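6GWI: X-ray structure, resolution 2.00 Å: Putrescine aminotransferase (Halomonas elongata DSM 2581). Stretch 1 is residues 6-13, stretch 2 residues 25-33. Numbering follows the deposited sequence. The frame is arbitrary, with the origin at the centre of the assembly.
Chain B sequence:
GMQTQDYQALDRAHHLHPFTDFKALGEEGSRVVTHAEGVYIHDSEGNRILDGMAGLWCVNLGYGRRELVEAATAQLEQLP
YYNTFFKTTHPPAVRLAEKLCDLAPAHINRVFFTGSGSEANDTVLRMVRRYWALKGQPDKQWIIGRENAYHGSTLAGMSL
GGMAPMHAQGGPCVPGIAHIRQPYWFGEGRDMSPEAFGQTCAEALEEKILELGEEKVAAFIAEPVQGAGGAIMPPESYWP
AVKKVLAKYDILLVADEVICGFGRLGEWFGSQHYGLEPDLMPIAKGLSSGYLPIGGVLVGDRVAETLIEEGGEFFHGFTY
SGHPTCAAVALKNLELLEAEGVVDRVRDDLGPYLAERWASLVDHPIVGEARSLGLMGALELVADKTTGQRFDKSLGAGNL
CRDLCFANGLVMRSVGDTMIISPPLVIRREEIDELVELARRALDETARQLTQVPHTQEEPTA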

ATOM      1  N   ASP B   6       3.852  26.210 -15.443  1.00 30.12           N
ATOM      2  CA  ASP B   6       3.284  26.403 -14.112  1.00 30.14           C
ATOM      3  C   ASP B   6       3.169  25.074 -13.377  1.00 30.33           C
ATOM      4  O   ASP B   6       3.566  24.960 -12.212  1.00 24.42           O
ATOM      5  CB  ASP B   6       1.914  27.076 -14.207  1.00 41.45           C
ATOM      6  CG  ASP B   6       1.979  28.449 -14.837  1.00 40.78           C
ATOM      7  OD1 ASP B   6       2.972  29.167 -14.599  1.00 40.29           O
ATOM      8  OD2 ASP B   6       1.037  28.805 -15.578  1.00 43.08           O
ATOM      9  N   TYR B   7       2.593  24.065 -14.036  1.00 21.91           N
ATOM     10  CA  TYR B   7       2.582  22.713 -13.491  1.00 20.94           C
ATOM     11  C   TYR B   7       3.985  22.262 -13.108  1.00 20.35           C
ATOM     12  O   TYR B   7       4.203  21.721 -12.018  1.00 24.20           O
ATOM     13  CB  TYR B   7       1.989  21.745 -14.517  1.00 26.83           C
ATOM     14  CG  TYR B   7       0.483  21.774 -14.604  1.00 45.99           C
ATOM     15  CD1 TYR B   7      -0.296  21.548 -13.479  1.00 30.04           C
ATOM     16  CD2 TYR B   7      -0.163  22.025 -15.810  1.00 45.44           C
ATOM     17  CE1 TYR B   7      -1.673  21.570 -13.547  1.00 39.67           C
ATOM     18  CE2 TYR B   7      -1.547  22.049 -15.888  1.00 42.49           C
ATOM     19  CZ  TYR B   7      -2.294  21.821 -14.749  1.00 31.37           C
ATOM     20  OH  TYR B   7      -3.669  21.840 -14.796  1.00 23.04           O
ATOM     21  N   GLN B   8       4.949  22.457 -14.013  1.00 26.91           N
ATOM     22  CA  GLN B   8       6.303  21.971 -13.771  1.00 28.85           C
ATOM     23  C   GLN B   8       6.918  22.648 -12.553  1.00 23.16           C
ATOM     24  O   GLN B   8       7.595  22.000 -11.747  1.00 24.86           O
ATOM     25  CB  GLN B   8       7.170  22.195 -15.012  1.00 33.96           C
ATOM     26  CG  GLN B   8       6.766  21.356 -16.223  1.00 38.28           C
ATOM     27  CD  GLN B   8       7.593  21.666 -17.464  1.00 42.54           C
ATOM     28  OE1 GLN B   8       7.863  22.826 -17.772  1.00 43.25           O
ATOM     29  NE2 GLN B   8       7.991  20.623 -18.184  1.00 33.49           N
ATOM     30  N   ALA B   9       6.685  23.953 -12.396  1.00 28.19           N
ATOM     31  CA  ALA B   9       7.286  24.675 -11.281  1.00 34.02           C
ATOM     32  C   ALA B   9       6.693  24.225  -9.951  1.00 33.21           C
ATOM     33  O   ALA B   9       7.427  23.987  -8.984  1.00 25.46           O
ATOM     34  CB  ALA B   9       7.110  26.181 -11.476  1.00 23.62           C
ATOM     35  N   LEU B  10       5.362  24.107  -9.879  1.00 28.26           N
ATOM     36  CA  LEU B  10       4.729  23.590  -8.669  1.00 22.37           C
ATOM     37  C   LEU B  10       5.167  22.159  -8.395  1.00 21.97           C
ATOM     38  O   LEU B  10       5.457  21.793  -7.250  1.00 24.27           O
ATOM     39  CB  LEU B  10       3.207  23.648  -8.793  1.00 25.10           C
ATOM     40  CG  LEU B  10       2.521  24.996  -8.577  1.00 33.07           C
ATOM     41  CD1 LEU B  10       1.023  24.830  -8.784  1.00 31.94           C
ATOM     42  CD2 LEU B  10       2.809  25.583  -7.208  1.00 33.33           C
ATOM     43  N   ASP B  11       5.194  21.328  -9.438  1.00 22.43           N
ATOM     44  CA  ASP B  11       5.607  19.942  -9.269  1.00 18.81           C
ATOM     45  C   ASP B  11       7.036  19.863  -8.755  1.00 19.59           C
ATOM     46  O   ASP B  11       7.338  19.077  -7.849  1.00 23.37           O
ATOM     47  CB  ASP B  11       5.479  19.192 -10.589  1.00 30.56           C
ATOM     48  CG  ASP B  11       5.509  17.697 -10.403  1.00 23.77           C
ATOM     49  OD1 ASP B  11       4.491  17.137  -9.953  1.00 25.75           O
ATOM     50  OD2 ASP B  11       6.559  17.085 -10.681  1.00 22.37           O
ATOM     51  N   ARG B  12       7.934  20.660  -9.334  1.00 22.44           N
ATOM     52  CA  ARG B  12       9.310  20.679  -8.858  1.00 25.72           C
ATOM     53  C   ARG B  12       9.367  21.072  -7.387  1.00 25.88           C
ATOM     54  O   ARG B  12      10.170  20.527  -6.621  1.00 28.33           O
ATOM     55  CB  ARG B  12      10.139  21.647  -9.700  1.00 27.37           C
ATOM     56  CG  ARG B  12      11.624  21.610  -9.399  1.00 22.20           C
ATOM     57  CD  ARG B  12      12.354  22.729 -10.107  1.00 28.26           C
ATOM     58  NE  ARG B  12      13.798  22.522 -10.092  1.00 44.58           N
ATOM     59  CZ  ARG B  12      14.671  23.301 -10.721  1.00 41.39           C
ATOM     60  NH1 ARG B  12      14.250  24.351 -11.414  1.00 33.31           N
ATOM     61  NH2 ARG B  12      15.967  23.032 -10.653  1.00 47.45           N
ATOM     62  N   ALA B  13       8.503  21.999  -6.970  1.00 20.99           N
ATOM     63  CA  ALA B  13       8.595  22.548  -5.624  1.00 26.57           C
ATOM     64  C   ALA B  13       8.125  21.566  -4.556  1.00 30.15           C
ATOM     65  O   ALA B  13       8.636  21.595  -3.431  1.00 29.61           O
ATOM     66  CB  ALA B  13       7.782  23.842  -5.538  1.00 22.93           C
ATOM     67  N   LEU B  25      15.372  15.610 -12.844  1.00 25.36           N
ATOM     68  CA  LEU B  25      14.048  15.889 -13.387  1.00 26.09           C
ATOM     69  C   LEU B  25      13.644  17.338 -13.140  1.00 25.48           C
ATOM     70  O   LEU B  25      13.032  17.972 -14.007  1.00 26.38           O
ATOM     71  CB  LEU B  25      13.018  14.934 -12.782  1.00 23.84           C
ATOM     72  CG  LEU B  25      11.595  15.115 -13.316  1.00 34.88           C
ATOM     73  CD1 LEU B  25      11.549  14.882 -14.822  1.00 32.60           C
ATOM     74  CD2 LEU B  25      10.622  14.196 -12.597  1.00 37.83           C
ATOM     75  N   GLY B  26      13.974  17.880 -11.966  1.00 25.79           N
ATOM     76  CA  GLY B  26      13.692  19.282 -11.705  1.00 31.89           C
ATOM     77  C   GLY B  26      14.374  20.210 -12.691  1.00 34.25           C
ATOM     78  O   GLY B  26      13.825  21.251 -13.061  1.00 31.14           O
ATOM     79  N   GLU B  27      15.586  19.853 -13.126  1.00 29.34           N
ATOM     80  CA  GLU B  27      16.309  20.689 -14.073  1.00 27.62           C
ATOM     81  C   GLU B  27      15.767  20.569 -15.492  1.00 29.58           C
ATOM     82  O   GLU B  27      15.772  21.558 -16.234  1.00 29.09           O
ATOM     83  CB  GLU B  27      17.800  20.331 -14.059  1.00 34.70           C
ATOM     84  CG  GLU B  27      18.541  20.802 -12.818  1.00 40.52           C
ATOM     85  CD  GLU B  27      19.893  20.134 -12.646  1.00 41.09           C
ATOM     86  OE1 GLU B  27      20.200  19.187 -13.399  1.00 45.25           O
ATOM     87  OE2 GLU B  27      20.654  20.561 -11.753  1.00 41.44           O
ATOM     88  N   GLU B  28      15.301  19.390 -15.895  1.00 35.16           N
ATOM     89  CA  GLU B  28      14.800  19.225 -17.254  1.00 38.19           C
ATOM     90  C   GLU B  28      13.311  19.517 -17.374  1.00 33.73           C
ATOM     91  O   GLU B  28      12.853  19.878 -18.465  1.00 39.51           O
ATOM     92  CB  GLU B  28      15.116  17.819 -17.783  1.00 45.44           C
ATOM     93  CG  GLU B  28      14.652  16.660 -16.934  1.00 68.99           C
ATOM     94  CD  GLU B  28      15.445  15.393 -17.216  1.00 68.72           C
ATOM     95  OE1 GLU B  28      14.958  14.295 -16.887  1.00 70.42           O
ATOM     96  OE2 GLU B  28      16.562  15.496 -17.767  1.00 72.07           O
ATOM     97  N   GLY B  29      12.552  19.386 -16.288  1.00 33.93           N
ATOM     98  CA  GLY B  29      11.128  19.656 -16.317  1.00 25.93           C
ATOM     99  C   GLY B  29      10.276  18.431 -16.565  1.00 27.31           C
ATOM    100  O   GLY B  29      10.471  17.719 -17.554  1.00 28.36           O
ATOM    101  N   SER B  30       9.322  18.180 -15.672  1.00 30.64           N
ATOM    102  CA  SER B  30       8.476  17.001 -15.789  1.00 30.47           C
ATOM    103  C   SER B  30       7.494  17.139 -16.946  1.00 26.10           C
ATOM    104  O   SER B  30       6.975  18.224 -17.225  1.00 33.50           O
ATOM    105  CB  SER B  30       7.708  16.768 -14.484  1.00 30.36           C
ATOM    106  OG  SER B  30       7.138  15.469 -14.443  1.00 38.52           O
ATOM    107  N   ARG B  31       7.237  16.019 -17.611  1.00 23.36           N
ATOM    108  CA  ARG B  31       6.114  15.905 -18.527  1.00 24.29           C
ATOM    109  C   ARG B  31       4.824  15.909 -17.722  1.00 25.62           C
ATOM    110  O   ARG B  31       4.768  15.390 -16.605  1.00 32.94           O
ATOM    111  CB  ARG B  31       6.242  14.606 -19.316  1.00 29.57           C
ATOM    112  CG  ARG B  31       7.476  14.514 -20.202  1.00 51.21           C
ATOM    113  CD  ARG B  31       7.790  13.048 -20.468  1.00 61.99           C
ATOM    114  NE  ARG B  31       9.024  12.844 -21.222  1.00 72.45           N
ATOM    115  CZ  ARG B  31       9.686  11.690 -21.273  1.00 74.64           C
ATOM    116  NH1 ARG B  31      10.792  11.591 -21.997  1.00 69.06           N
ATOM    117  NH2 ARG B  31       9.272  10.647 -20.564  1.00 69.91           N
ATOM    118  N   VAL B  32       3.776  16.493 -18.291  1.00 20.34           N
ATOM    119  CA  VAL B  32       2.499  16.631 -17.597  1.00 23.35           C
ATOM    120  C   VAL B  32       1.440  15.936 -18.439  1.00 25.89           C
ATOM    121  O   VAL B  32       1.079  16.419 -19.520  1.00 27.82           O
ATOM    122  CB  VAL B  32       2.131  18.099 -17.340  1.00 28.03           C
ATOM    123  CG1 VAL B  32       0.876  18.177 -16.490  1.00 20.66           C
ATOM    124  CG2 VAL B  32       3.275  18.830 -16.650  1.00 29.23           C
ATOM    125  N   VAL B  33       0.952  14.798 -17.953  1.00 25.82           N
ATOM    126  CA  VAL B  33      -0.078  14.023 -18.639  1.00 23.12           C
ATOM    127  C   VAL B  33      -1.435  14.445 -18.097  1.00 20.86           C
ATOM    128  O   VAL B  33      -1.661  14.423 -16.880  1.00 26.56           O
ATOM    129  CB  VAL B  33       0.156  12.514 -18.448  1.00 23.12           C
ATOM    130  CG1 VAL B  33      -0.935  11.696 -19.137  1.00 27.16           C
ATOM    131  CG2 VAL B  33       1.538  12.132 -18.970  1.00 26.86           C
TER
HETATM  132  O   HOH W   1       9.002  19.636 -13.142  1.00 25.13           O

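The extended side chain of Arg12 lies across the backbone of Gly26 without hydrogen bonding to it. The carbonyl O of Gly26 and the N of Glu27 sit over one face of the guanidinium, with Arg12 CZ 3.2 Å from Gly26 O. Although Arg12 NE is also 3.2 Å from Gly26 O, the angle is poor, as expected for an oxygen above the plane in which the N-H groups lie. Such close passage depends on glycine: an ideal CB on Gly26 would fall 2.9 Å from Arg12 NE, a clash. Here the CA atoms of Arg12 and Gly26 approach to 5.4 Å.

Stretch 1 is helical throughout, whereas stretch 2 leaves its helix at Gly29 and enters a strand at Arg31. Gly29 N still bonds to Leu25 O at 2.7 Å, but its phi/psi of 94/125 would jam a CB against the preceding carbonyl O. An ideal CB on Gly29 would also lie 2.9 Å from Gln8 NE2, a clash.

Beyond this turn, Gln8 supplies the direct hydrogen bond between the stretches. Its CA-to-CB bond points sideways, yet its amide end comes nearer, and Gln8 NE2 donates to Ser30 O at 2.8 Å with a nearly linear N-H...O angle of 166°. Water 1 adds a second, backbone-to-backbone link: it donates to Gln8 O at 3.1 Å and accepts from Ser30 N at 2.9 Å. Gln8 O also accepts from Arg12 N (2.8 Å), so the water extends a carbonyl already engaged in the helix.

At the strand, the chemistry becomes apolar. The CA-to-CB bonds of Tyr7 and Val32 each point toward the other stretch, bringing Tyr7 CB within 3.8 Å of Val32 CG2, while Val32 CG1 approaches the Tyr7 ring obliquely. In all, the two stretches bury 376 Å² against each other, both sides summed.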